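Local coordinates for membrane-anchored mycosin mycp1 (Mycobacterium thermoresistibile, PDB 4HVL), which probably cleaves proteins as a subtilisin-like serine protease of the type VII (ESX-1) secretion system, at residues Ala67-Gly72 with Leu131-Ala136; Gly157-Leu162 with Glu181-Lys186; Val176-Glu181 with Ala314-Ser319; Ala213-Thr218 with Ala309-Ala314. All coordinates share one frame; numbering follows the deposited sequence.

In the fold
Contacts 1, 3 and 4 reach the parallel sheet of a subtilisin-like fold; contact 2 sets helix 154-171 against the segment that follows strand 176-179. Contacts 1, 2 and 3 meet at one zinc ion: contact 1 supplies His133 and Thr134, and contacts 2 and 3 share its third protein ligand, Glu181. Contacts 1 and 4 have centres about 14 Å apart. They hold two of the predicted charge-relay residues, Asp70 and Ser312, and the third, His101, lies between. Contact 3 joins them: Ser180 OG is 2.6 Å from Asp70 OD2, and its helix also carries Ser312. Contacts 3 and 4 have centres about 9 Å apart and share Ala314. A second zinc and an acetate sit at contact 4.

Contact 1 of 4, residues Ala67-Gly72 with Leu131-Ala136; sequences AVIDTG and LRHTSA. With ZN (zinc ion), chain B.
His133 N donates to Asp70 O at 2.8 Å, with an N-H...O angle of 164°. Thr134 N gives the same oxygen a second, weak bond at 3.3 Å. One carbonyl therefore takes two successive N-H groups just beyond the end of strand 127-132. Before this point the pairing is regular and parallel. Leu131 N donates to Val68 O at 3.0 Å, and Asp70 N donates to Leu131 O at 3.1 Å. Asp70 OD1 accepts from Thr71 N through its anti lone pair and also bonds His101 ND1. Asp70 OD2 bonds Ser180 and Thr105. One water donates to Thr71 O and accepts from Arg132 NH1, lying in plane at the guanidinium edge. Arg132 NH2 has its salt bridge with Asp86.

His133 CG is anti to the backbone N (chi1 175°), which leads the ring away from strand 65-70. ND1 of His133 and OG1 of Thr134 each bind the zinc ion at 2.1 Å, and Glu181 is the third protein ligand. His133 NE2 hydrogen-bonds Ser158 O, which probably fixes the ring's rotation. Closer to the sheet, Ile69 CG2 packs on His133 CB at 3.6 Å. Leu131 CD1 rests on Ala67 CB at 3.9 Å, and the aliphatic part of Arg132 lies alongside the Thr71 carbonyl. Thr134 O is buried with no polar partner, though the C-H of Thr71 CA points to it.

An aspartate at the C-terminal end of a parallel strand, hydrogen-bonded to a histidine, is the Asp-His part of the subtilisin catalytic triad, predicted for this protein.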
loop_
_atom_site.group_PDB
_atom_site.type_symbol
_atom_site.label_atom_id
_atom_site.label_comp_id
_atom_site.label_asym_id
_atom_site.label_seq_id
_atom_site.Cartn_x
_atom_site.Cartn_y
_atom_site.Cartn_z
ATOM N N ALA A 67 -6.849 -1.347 -8.223
ATOM C CA ALA A 67 -5.676 -2.134 -8.554
ATOM C C ALA A 67 -4.785 -2.258 -7.321
ATOM O O ALA A 67 -4.538 -1.256 -6.607
ATOM C CB ALA A 67 -4.895 -1.505 -9.685
ATOM N N VAL A 68 -4.313 -3.478 -7.072
ATOM C CA VAL A 68 -3.521 -3.778 -5.893
ATOM C C VAL A 68 -2.155 -4.256 -6.327
ATOM O O VAL A 68 -2.038 -5.323 -6.927
ATOM C CB VAL A 68 -4.191 -4.865 -5.039
ATOM C CG1 VAL A 68 -3.419 -5.069 -3.741
ATOM C CG2 VAL A 68 -5.648 -4.502 -4.760
ATOM N N ILE A 69 -1.131 -3.438 -6.077
ATOM C CA ILE A 69 0.246 -3.787 -6.421
ATOM C C ILE A 69 0.848 -4.338 -5.133
ATOM O O ILE A 69 1.037 -3.620 -4.156
ATOM C CB ILE A 69 1.025 -2.561 -6.947
ATOM C CG1 ILE A 69 0.243 -1.906 -8.097
ATOM C CG2 ILE A 69 2.433 -2.960 -7.354
ATOM C CD1 ILE A 69 0.988 -0.813 -8.818
ATOM N N ASP A 70 1.123 -5.632 -5.131
ATOM C CA ASP A 70 1.438 -6.372 -3.910
ATOM C C ASP A 70 2.089 -7.718 -4.344
ATOM O O ASP A 70 2.855 -7.729 -5.317
ATOM C CB ASP A 70 0.136 -6.549 -3.113
ATOM C CG ASP A 70 0.360 -6.822 -1.632
ATOM O OD1 ASP A 70 1.027 -7.851 -1.335
ATOM O OD2 ASP A 70 -0.170 -6.037 -0.777
ATOM N N THR A 71 1.800 -8.833 -3.664
ATOM C CA THR A 71 2.478 -10.099 -3.940
ATOM C C THR A 71 1.572 -11.074 -4.737
ATOM O O THR A 71 1.790 -12.288 -4.711
ATOM C CB THR A 71 2.905 -10.802 -2.630
ATOM O OG1 THR A 71 1.724 -11.189 -1.910
ATOM C CG2 THR A 71 3.765 -9.885 -1.764
ATOM N N GLY A 72 0.562 -10.556 -5.442
ATOM C CA GLY A 72 -0.411 -11.444 -6.075
ATOM C C GLY A 72 -1.546 -11.824 -5.127
ATOM O O GLY A 72 -1.502 -11.557 -3.902
ATOM N N LEU A 131 -1.865 -7.081 -9.305
ATOM C CA LEU A 131 -0.559 -6.990 -9.956
ATOM C C LEU A 131 0.469 -7.479 -8.960
ATOM O O LEU A 131 0.567 -6.936 -7.843
ATOM C CB LEU A 131 -0.229 -5.552 -10.321
ATOM C CG LEU A 131 -1.087 -4.849 -11.365
ATOM C CD1 LEU A 131 -2.369 -4.274 -10.750
ATOM C CD2 LEU A 131 -0.279 -3.732 -12.019
ATOM N N ARG A 132 1.212 -8.522 -9.324
ATOM C CA ARG A 132 2.274 -9.002 -8.475
ATOM C C ARG A 132 3.565 -8.250 -8.833
ATOM O O ARG A 132 4.077 -8.364 -9.948
ATOM C CB ARG A 132 2.471 -10.520 -8.547
ATOM C CG ARG A 132 3.707 -10.955 -7.766
ATOM C CD ARG A 132 3.713 -12.408 -7.378
ATOM N NE ARG A 132 3.903 -13.272 -8.545
ATOM C CZ ARG A 132 4.116 -14.579 -8.478
ATOM N NH1 ARG A 132 4.179 -15.183 -7.308
ATOM N NH2 ARG A 132 4.247 -15.279 -9.594
ATOM N N HIS A 133 4.073 -7.502 -7.869
ATOM C CA HIS A 133 5.335 -6.795 -8.004
ATOM C C HIS A 133 6.450 -7.363 -7.098
ATOM O O HIS A 133 7.627 -7.219 -7.442
ATOM C CB HIS A 133 5.151 -5.299 -7.747
ATOM C CG HIS A 133 6.437 -4.542 -7.764
ATOM N ND1 HIS A 133 7.126 -4.239 -6.613
ATOM C CD2 HIS A 133 7.227 -4.150 -8.791
ATOM C CE1 HIS A 133 8.262 -3.643 -6.925
ATOM N NE2 HIS A 133 8.342 -3.573 -8.241
ATOM N N THR A 134 6.098 -8.006 -5.978
ATOM C CA THR A 134 7.081 -8.548 -5.029
ATOM C C THR A 134 6.762 -9.970 -4.634
ATOM O O THR A 134 5.591 -10.330 -4.559
ATOM C CB THR A 134 7.127 -7.697 -3.728
ATOM O OG1 THR A 134 7.803 -6.476 -4.004
ATOM C CG2 THR A 134 7.902 -8.369 -2.606
ATOM N N SER A 135 7.812 -10.767 -4.380
ATOM C CA SER A 135 7.690 -12.043 -3.648
ATOM C C SER A 135 8.988 -12.451 -2.983
ATOM O O SER A 135 10.022 -12.577 -3.660
ATOM C CB SER A 135 7.248 -13.203 -4.540
ATOM O OG SER A 135 7.303 -14.438 -3.802
ATOM N N ALA A 136 8.908 -12.741 -1.683
ATOM C CA ALA A 136 10.015 -13.315 -0.945
ATOM C C ALA A 136 10.353 -14.766 -1.368
ATOM O O ALA A 136 11.359 -15.301 -0.952
ATOM C CB ALA A 136 9.720 -13.252 0.551
HETATM ZN ZN ZN B . 6.830 -4.661 -4.535
HETATM O O HOH W 1 3.718 -14.050 -4.381
HETATM O O HOH W 2 -1.349 -8.233 -5.803
#

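Contact 2 of 4, residues Gly157-Leu162 with Glu181-Lys186. With ZN (zinc ion), chain B.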
loop_
_atom_site.group_PDB
_atom_site.type_symbol
_atom_site.label_atom_id
_atom_site.label_comp_id
_atom_site.label_asym_id
_atom_site.label_seq_id
_atom_site.Cartn_x
_atom_site.Cartn_y
_atom_site.Cartn_z
ATOM N N GLY A 157 16.299 -2.147 -9.537
ATOM C CA GLY A 157 15.525 -2.989 -10.442
ATOM C C GLY A 157 14.069 -3.073 -10.039
ATOM O O GLY A 157 13.170 -2.988 -10.876
ATOM N N SER A 158 13.832 -3.248 -8.749
ATOM C CA SER A 158 12.475 -3.311 -8.226
ATOM C C SER A 158 11.711 -1.979 -8.487
ATOM O O SER A 158 10.532 -1.974 -8.831
ATOM C CB SER A 158 12.523 -3.697 -6.748
ATOM O OG SER A 158 11.292 -3.488 -6.100
ATOM N N LEU A 159 12.401 -0.860 -8.392
ATOM C CA LEU A 159 11.782 0.444 -8.714
ATOM C C LEU A 159 11.536 0.620 -10.221
ATOM O O LEU A 159 10.541 1.217 -10.629
ATOM C CB LEU A 159 12.618 1.593 -8.160
ATOM C CG LEU A 159 12.512 1.787 -6.642
ATOM C CD1 LEU A 159 13.589 2.741 -6.145
ATOM C CD2 LEU A 159 11.153 2.308 -6.219
ATOM N N ARG A 160 12.418 0.080 -11.049
ATOM C CA ARG A 160 12.139 0.074 -12.474
ATOM C C ARG A 160 10.891 -0.765 -12.814
ATOM O O ARG A 160 10.040 -0.317 -13.594
ATOM C CB ARG A 160 13.375 -0.353 -13.269
ATOM C CG ARG A 160 14.452 0.732 -13.336
ATOM C CD ARG A 160 15.498 0.386 -14.378
ATOM N NE ARG A 160 16.225 -0.793 -13.952
ATOM C CZ ARG A 160 17.310 -0.772 -13.176
ATOM N NH1 ARG A 160 17.811 0.375 -12.753
ATOM N NH2 ARG A 160 17.909 -1.911 -12.831
ATOM N N SER A 161 10.758 -1.966 -12.244
ATOM C CA SER A 161 9.538 -2.794 -12.499
ATOM C C SER A 161 8.252 -2.176 -11.899
ATOM O O SER A 161 7.149 -2.308 -12.453
ATOM C CB SER A 161 9.735 -4.233 -12.016
ATOM O OG SER A 161 9.740 -4.313 -10.614
ATOM N N LEU A 162 8.405 -1.495 -10.772
ATOM C CA LEU A 162 7.312 -0.776 -10.170
ATOM C C LEU A 162 6.783 0.342 -11.070
ATOM O O LEU A 162 5.576 0.529 -11.187
ATOM C CB LEU A 162 7.754 -0.157 -8.840
ATOM C CG LEU A 162 6.618 0.590 -8.160
ATOM C CD1 LEU A 162 5.519 -0.385 -7.747
ATOM C CD2 LEU A 162 7.139 1.383 -6.975
ATOM N N GLU A 181 4.164 -1.590 -2.146
ATOM C CA GLU A 181 5.640 -1.526 -2.232
ATOM C C GLU A 181 6.131 -0.280 -1.505
ATOM O O GLU A 181 5.586 0.813 -1.693
ATOM C CB GLU A 181 6.088 -1.483 -3.707
ATOM C CG GLU A 181 7.572 -1.255 -3.962
ATOM C CD GLU A 181 8.449 -2.349 -3.386
ATOM O OE1 GLU A 181 8.071 -3.529 -3.423
ATOM O OE2 GLU A 181 9.538 -2.017 -2.877
ATOM N N ALA A 182 7.146 -0.445 -0.664
ATOM C CA ALA A 182 7.802 0.697 -0.049
ATOM C C ALA A 182 9.285 0.417 -0.067
ATOM O O ALA A 182 9.816 -0.198 0.852
ATOM C CB ALA A 182 7.296 0.924 1.365
ATOM N N ALA A 183 9.948 0.880 -1.125
ATOM C CA ALA A 183 11.379 0.600 -1.334
ATOM C C ALA A 183 12.224 1.654 -0.656
ATOM O O ALA A 183 11.962 2.837 -0.808
ATOM C CB ALA A 183 11.693 0.583 -2.809
ATOM N N CYS A 184 13.267 1.218 0.041
ATOM C CA CYS A 184 14.105 2.103 0.854
ATOM C C CYS A 184 15.542 2.174 0.361
ATOM O O CYS A 184 16.134 1.163 -0.022
ATOM C CB CYS A 184 14.139 1.618 2.308
ATOM S SG CYS A 184 12.519 1.605 3.112
ATOM N N TYR A 185 16.100 3.372 0.379
ATOM C CA TYR A 185 17.519 3.533 0.110
ATOM C C TYR A 185 18.053 4.786 0.804
ATOM O O TYR A 185 17.276 5.656 1.207
ATOM C CB TYR A 185 17.790 3.553 -1.398
ATOM C CG TYR A 185 17.069 4.602 -2.218
ATOM C CD1 TYR A 185 15.792 4.360 -2.734
ATOM C CD2 TYR A 185 17.682 5.816 -2.542
ATOM C CE1 TYR A 185 15.142 5.289 -3.507
ATOM C CE2 TYR A 185 17.032 6.752 -3.336
ATOM C CZ TYR A 185 15.760 6.481 -3.820
ATOM O OH TYR A 185 15.080 7.419 -4.595
ATOM N N LYS A 186 19.370 4.858 0.944
ATOM C CA LYS A 186 20.004 5.982 1.617
ATOM C C LYS A 186 20.027 7.206 0.712
ATOM O O LYS A 186 20.298 7.110 -0.488
ATOM C CB LYS A 186 21.415 5.614 2.068
ATOM C CG LYS A 186 21.422 4.355 2.927
ATOM C CD LYS A 186 22.682 4.173 3.742
ATOM C CE LYS A 186 23.942 4.015 2.897
ATOM N NZ LYS A 186 25.106 4.562 3.639
HETATM ZN ZN ZN B . 6.830 -4.661 -4.535
#
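The Tyr185 ring meets Leu159 at one atom, with CE1 4.0 Å from Leu159 CD1. Tyr185 CG stands between the backbone N and the carbonyl carbon (chi1 57°), and the ring runs across the leucine branch at a slant. Its OH bonds Glu193. The second flat group, the Glu181 carboxylate, splits its two oxygens. OE1 binds the zinc ion at 2.0 Å, and OE2 lies 4.0 Å from Ser158 OG. That spacing is too long for a bond.

Helix 154-171 is the connecting helix of a beta-alpha-beta crossover in the subtilisin-like fold, from strand 127-132 to strand 176-179. Here it meets the chain just beyond that crossover, which runs on into strand 183-186 and pairs with strand 244-247. No hydrogen bond joins the two segments. The contacts of Leu159 are apolar. Alternate residues Ala183 and Tyr185 both face the helix, and Leu159 serves both: its CD2 branch lies 3.9 Å from Ala183 CB. Cys184 turns to the other side and forms a disulfide with Cys222.

At the zinc end the Glu181 chain is bent at chi2 (62°), which brings its acid back to the metal beside His133 and Thr134. Its CG rests on Leu162 CD2 at 4.0 Å.

Contact 3 of 4, residues Val176-Glu181 with Ala314-Ser319. With ZN (zinc ion), chain B.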
loop_
_atom_site.group_PDB
_atom_site.type_symbol
_atom_site.label_atom_id
_atom_site.label_comp_id
_atom_site.label_asym_id
_atom_site.label_seq_id
_atom_site.Cartn_x
_atom_site.Cartn_y
_atom_site.Cartn_z
ATOM N N VAL A 176 -8.631 3.607 -8.343
ATOM C CA VAL A 176 -7.770 3.633 -7.156
ATOM C C VAL A 176 -6.668 2.609 -7.374
ATOM O O VAL A 176 -6.936 1.489 -7.843
ATOM C CB VAL A 176 -8.575 3.295 -5.889
ATOM C CG1 VAL A 176 -7.726 3.450 -4.631
ATOM C CG2 VAL A 176 -9.828 4.165 -5.814
ATOM N N ILE A 177 -5.424 3.014 -7.086
ATOM C CA ILE A 177 -4.268 2.133 -7.154
ATOM C C ILE A 177 -3.598 2.060 -5.779
ATOM O O ILE A 177 -3.022 3.053 -5.281
ATOM C CB ILE A 177 -3.232 2.626 -8.192
ATOM C CG1 ILE A 177 -3.888 2.736 -9.574
ATOM C CG2 ILE A 177 -2.052 1.665 -8.258
ATOM C CD1 ILE A 177 -3.014 3.326 -10.649
ATOM N N ASN A 178 -3.648 0.885 -5.171
ATOM C CA ASN A 178 -3.032 0.642 -3.869
ATOM C C ASN A 178 -1.643 0.075 -4.075
ATOM O O ASN A 178 -1.495 -1.023 -4.632
ATOM C CB ASN A 178 -3.874 -0.366 -3.080
ATOM C CG ASN A 178 -3.349 -0.616 -1.680
ATOM O OD1 ASN A 178 -3.670 0.092 -0.724
ATOM N ND2 ASN A 178 -2.580 -1.653 -1.545
ATOM N N ILE A 179 -0.629 0.814 -3.626
ATOM C CA ILE A 179 0.753 0.380 -3.768
ATOM C C ILE A 179 1.295 -0.025 -2.398
ATOM O O ILE A 179 1.504 0.814 -1.526
ATOM C CB ILE A 179 1.647 1.497 -4.371
ATOM C CG1 ILE A 179 1.039 2.000 -5.685
ATOM C CG2 ILE A 179 3.069 0.970 -4.578
ATOM C CD1 ILE A 179 1.891 2.983 -6.485
ATOM N N SER A 180 1.487 -1.323 -2.219
ATOM C CA SER A 180 2.012 -1.860 -0.990
ATOM C C SER A 180 3.539 -1.746 -0.975
ATOM O O SER A 180 4.140 -1.803 0.081
ATOM C CB SER A 180 1.594 -3.328 -0.787
ATOM O OG SER A 180 0.184 -3.498 -0.841
ATOM N N GLU A 181 4.164 -1.590 -2.146
ATOM C CA GLU A 181 5.640 -1.526 -2.232
ATOM C C GLU A 181 6.131 -0.280 -1.505
ATOM O O GLU A 181 5.586 0.813 -1.693
ATOM C CB GLU A 181 6.088 -1.483 -3.707
ATOM C CG GLU A 181 7.572 -1.255 -3.962
ATOM C CD GLU A 181 8.449 -2.349 -3.386
ATOM O OE1 GLU A 181 8.071 -3.529 -3.423
ATOM O OE2 GLU A 181 9.538 -2.017 -2.877
ATOM N N ALA A 314 -2.483 -0.580 6.485
ATOM C CA ALA A 314 -2.884 0.812 6.601
ATOM C C ALA A 314 -3.266 1.389 5.229
ATOM O O ALA A 314 -4.341 1.997 5.057
ATOM C CB ALA A 314 -1.778 1.634 7.234
ATOM N N ALA A 315 -2.404 1.168 4.242
ATOM C CA ALA A 315 -2.687 1.638 2.891
ATOM C C ALA A 315 -3.944 1.012 2.326
ATOM O O ALA A 315 -4.705 1.690 1.652
ATOM C CB ALA A 315 -1.506 1.400 1.963
ATOM N N ALA A 316 -4.159 -0.272 2.621
ATOM C CA ALA A 316 -5.352 -0.990 2.160
ATOM C C ALA A 316 -6.624 -0.362 2.707
ATOM O O ALA A 316 -7.579 -0.179 1.954
ATOM C CB ALA A 316 -5.283 -2.486 2.495
ATOM N N TYR A 317 -6.664 -0.018 3.999
ATOM C CA TYR A 317 -7.870 0.671 4.530
ATOM C C TYR A 317 -8.149 1.996 3.801
ATOM O O TYR A 317 -9.296 2.284 3.478
ATOM C CB TYR A 317 -7.811 0.924 6.047
ATOM C CG TYR A 317 -7.960 -0.322 6.847
ATOM C CD1 TYR A 317 -9.185 -0.919 7.005
ATOM C CD2 TYR A 317 -6.862 -0.919 7.441
ATOM C CE1 TYR A 317 -9.314 -2.083 7.716
ATOM C CE2 TYR A 317 -6.984 -2.072 8.172
ATOM C CZ TYR A 317 -8.213 -2.645 8.299
ATOM O OH TYR A 317 -8.320 -3.801 9.008
ATOM N N VAL A 318 -7.100 2.776 3.525
ATOM C CA VAL A 318 -7.239 4.073 2.854
ATOM C C VAL A 318 -7.682 3.907 1.389
ATOM O O VAL A 318 -8.533 4.669 0.923
ATOM C CB VAL A 318 -5.929 4.909 2.948
ATOM C CG1 VAL A 318 -6.031 6.227 2.202
ATOM C CG2 VAL A 318 -5.590 5.181 4.405
ATOM N N SER A 319 -7.112 2.946 0.667
ATOM C CA SER A 319 -7.578 2.616 -0.685
ATOM C C SER A 319 -9.063 2.238 -0.723
ATOM O O SER A 319 -9.801 2.693 -1.576
ATOM C CB SER A 319 -6.749 1.499 -1.297
ATOM O OG SER A 319 -5.426 1.956 -1.501
HETATM ZN ZN ZN B . 6.830 -4.661 -4.535
#
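Asn178 lays its side chain over the turn of helix between Ala315 and Ser319. Its CB is 3.2 Å from Ser319 OG, and its CG is 3.3 Å from the same oxygen. This is a strand-on-helix contact at the centre of the subtilisin-like fold. Strand 176-179 lies in the parallel sheet, and helix 311-328 carries the predicted nucleophile Ser312 in its first turn. Strand 176-179 and helix segment 314-319 run antiparallel (175°), their axes 8.4 Å apart at closest.

Asn178 CG is anti to the backbone N (chi1 -177°), which carries the amide straight out to the helix. The amide comes to a group of polar atoms made by Ala315 O, Ala316 N and Ser319 OG. The helix is close here: Asn178 CA and Ser319 CA are 5.9 Å apart. The small residues Ala315, Ala316 and Ser319 leave little between its backbone and the strand.

Ile177 and Ile179 point to the other face of the sheet and pack on helix 154-171. Ile212 of the neighbouring strand 210-214 also touches Ala315 and Ser319, while helix 102-110 flanks Ala316. Ser180, just past the strand, probably helps hold the predicted charge-relay aspartate. At the far end Val176 CG1 touches the backbone and CB of Ser319. It lies 3.8 Å from Ser319 O and 4.0 Å from Ser319 CB.

Contact 4 of 4, residues Ala213-Thr218 with Ala309-Ala314; sequences AAAGNT and AGTSFA. With ZN (zinc ion), chain G; ACT (acetate ion), chain M.
Ala214 and Ser312 bring the end of strand 210-214 against the start of helix 311-328, with their CA atoms 5.2 Å apart, and Gly310 is the N-cap residue. This corresponds to the nucleophile and oxyanion-hole region of subtilisins. Gly310, Thr311 and Ser312 form the Gly-Thr-Ser signature of the family, and Ser312 is the predicted nucleophile.

Thr311 and Asn217 carry the contact. Thr311 N donates to Asn217 OD1 at 2.9 Å, nearly straight at 167°, in the amide plane and on a lone pair. Thr311 OG1 donates to the same oxygen at 2.8 Å from above the plane, 44° out of it. Thr311 OG1 sits between the backbone N and the carbonyl carbon (chi1 55°), where it also takes a weak bond from Gly216 N at 2.9 Å. The two bonds to OD1 probably hold the amide with ND2 toward the acetate.

Asn217 ND2 donates to acetate OXT at 2.9 Å, and Ser312 N donates to it at 3.1 Å. This pair of donors matches the oxyanion hole of subtilisins. The acetate probably comes from the crystallisation liquor. It chelates a zinc ion that Ser312 OG binds at 2.2 Å, with His101 and a water completing the site. Gly310 has no side chain to stand against OXT. Ala214 CB, for its part, lies 3.8 Å from Thr311 OG1.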
loop_
_atom_site.group_PDB
_atom_site.type_symbol
_atom_site.label_atom_id
_atom_site.label_comp_id
_atom_site.label_asym_id
_atom_site.label_seq_id
_atom_site.Cartn_x
_atom_site.Cartn_y
_atom_site.Cartn_z
ATOM N N ALA A 213 -0.074 4.930 -1.210
ATOM C CA ALA A 213 1.164 4.196 -0.958
ATOM C C ALA A 213 1.367 3.890 0.531
ATOM O O ALA A 213 1.060 4.712 1.398
ATOM C CB ALA A 213 2.368 4.974 -1.477
ATOM N N ALA A 214 1.925 2.717 0.807
ATOM C CA ALA A 214 2.338 2.351 2.146
ATOM C C ALA A 214 3.504 3.224 2.605
ATOM O O ALA A 214 4.431 3.492 1.836
ATOM C CB ALA A 214 2.756 0.887 2.160
ATOM N N ALA A 215 3.483 3.649 3.855
ATOM C CA ALA A 215 4.637 4.361 4.409
ATOM C C ALA A 215 5.903 3.501 4.443
ATOM O O ALA A 215 7.000 4.050 4.369
ATOM C CB ALA A 215 4.332 4.890 5.807
ATOM N N GLY A 216 5.746 2.175 4.513
ATOM C CA GLY A 216 6.868 1.245 4.626
ATOM C C GLY A 216 7.097 0.852 6.082
ATOM O O GLY A 216 6.620 1.523 6.998
ATOM N N ASN A 217 7.815 -0.249 6.286
ATOM C CA ASN A 217 8.100 -0.778 7.612
ATOM C C ASN A 217 9.606 -0.781 7.814
ATOM O O ASN A 217 10.375 -1.029 6.881
ATOM C CB ASN A 217 7.568 -2.213 7.782
ATOM C CG ASN A 217 6.122 -2.362 7.333
ATOM O OD1 ASN A 217 5.298 -1.467 7.485
ATOM N ND2 ASN A 217 5.812 -3.515 6.784
ATOM N N THR A 218 10.025 -0.493 9.031
ATOM C CA THR A 218 11.445 -0.520 9.367
ATOM C C THR A 218 12.022 -1.927 9.271
ATOM O O THR A 218 11.298 -2.920 9.379
ATOM C CB THR A 218 11.711 -0.039 10.797
ATOM O OG1 THR A 218 10.901 -0.785 11.698
ATOM C CG2 THR A 218 11.423 1.462 10.946
ATOM N N ALA A 309 0.351 -7.844 10.201
ATOM C CA ALA A 309 0.674 -6.456 10.457
ATOM C C ALA A 309 1.453 -5.803 9.306
ATOM O O ALA A 309 2.069 -6.476 8.495
ATOM C CB ALA A 309 1.471 -6.342 11.743
ATOM N N GLY A 310 1.435 -4.473 9.269
ATOM C CA GLY A 310 2.280 -3.741 8.344
ATOM C C GLY A 310 1.595 -2.522 7.769
ATOM O O GLY A 310 0.362 -2.422 7.760
ATOM N N THR A 311 2.394 -1.591 7.276
ATOM C CA THR A 311 1.837 -0.408 6.629
ATOM C C THR A 311 1.082 -0.698 5.324
ATOM O O THR A 311 0.262 0.112 4.913
ATOM C CB THR A 311 2.895 0.684 6.389
ATOM O OG1 THR A 311 3.993 0.149 5.648
ATOM C CG2 THR A 311 3.392 1.212 7.739
ATOM N N SER A 312 1.323 -1.843 4.691
ATOM C CA SER A 312 0.505 -2.257 3.540
ATOM C C SER A 312 -0.989 -2.349 3.933
ATOM O O SER A 312 -1.851 -1.969 3.149
ATOM C CB SER A 312 1.008 -3.572 2.906
ATOM O OG SER A 312 1.252 -4.604 3.859
ATOM N N PHE A 313 -1.283 -2.800 5.158
ATOM C CA PHE A 313 -2.668 -2.865 5.635
ATOM C C PHE A 313 -3.262 -1.484 5.900
ATOM O O PHE A 313 -4.417 -1.241 5.561
ATOM C CB PHE A 313 -2.810 -3.817 6.837
ATOM C CG PHE A 313 -2.553 -5.249 6.474
ATOM C CD1 PHE A 313 -3.528 -5.986 5.799
ATOM C CD2 PHE A 313 -1.324 -5.851 6.740
ATOM C CE1 PHE A 313 -3.298 -7.290 5.412
ATOM C CE2 PHE A 313 -1.086 -7.164 6.346
ATOM C CZ PHE A 313 -2.073 -7.882 5.676
ATOM N N ALA A 314 -2.483 -0.580 6.485
ATOM C CA ALA A 314 -2.884 0.812 6.601
ATOM C C ALA A 314 -3.266 1.389 5.229
ATOM O O ALA A 314 -4.341 1.997 5.057
ATOM C CB ALA A 314 -1.778 1.634 7.234
HETATM ZN ZN ZN G . 2.980 -5.864 4.432
HETATM C C ACT M . 4.149 -3.825 3.938
HETATM O O ACT M . 4.125 -4.704 3.032
HETATM O OXT ACT M . 3.524 -3.968 5.014
HETATM C CH3 ACT M . 4.953 -2.573 3.638
HETATM O O HOH W 3 4.804 -6.766 5.098
#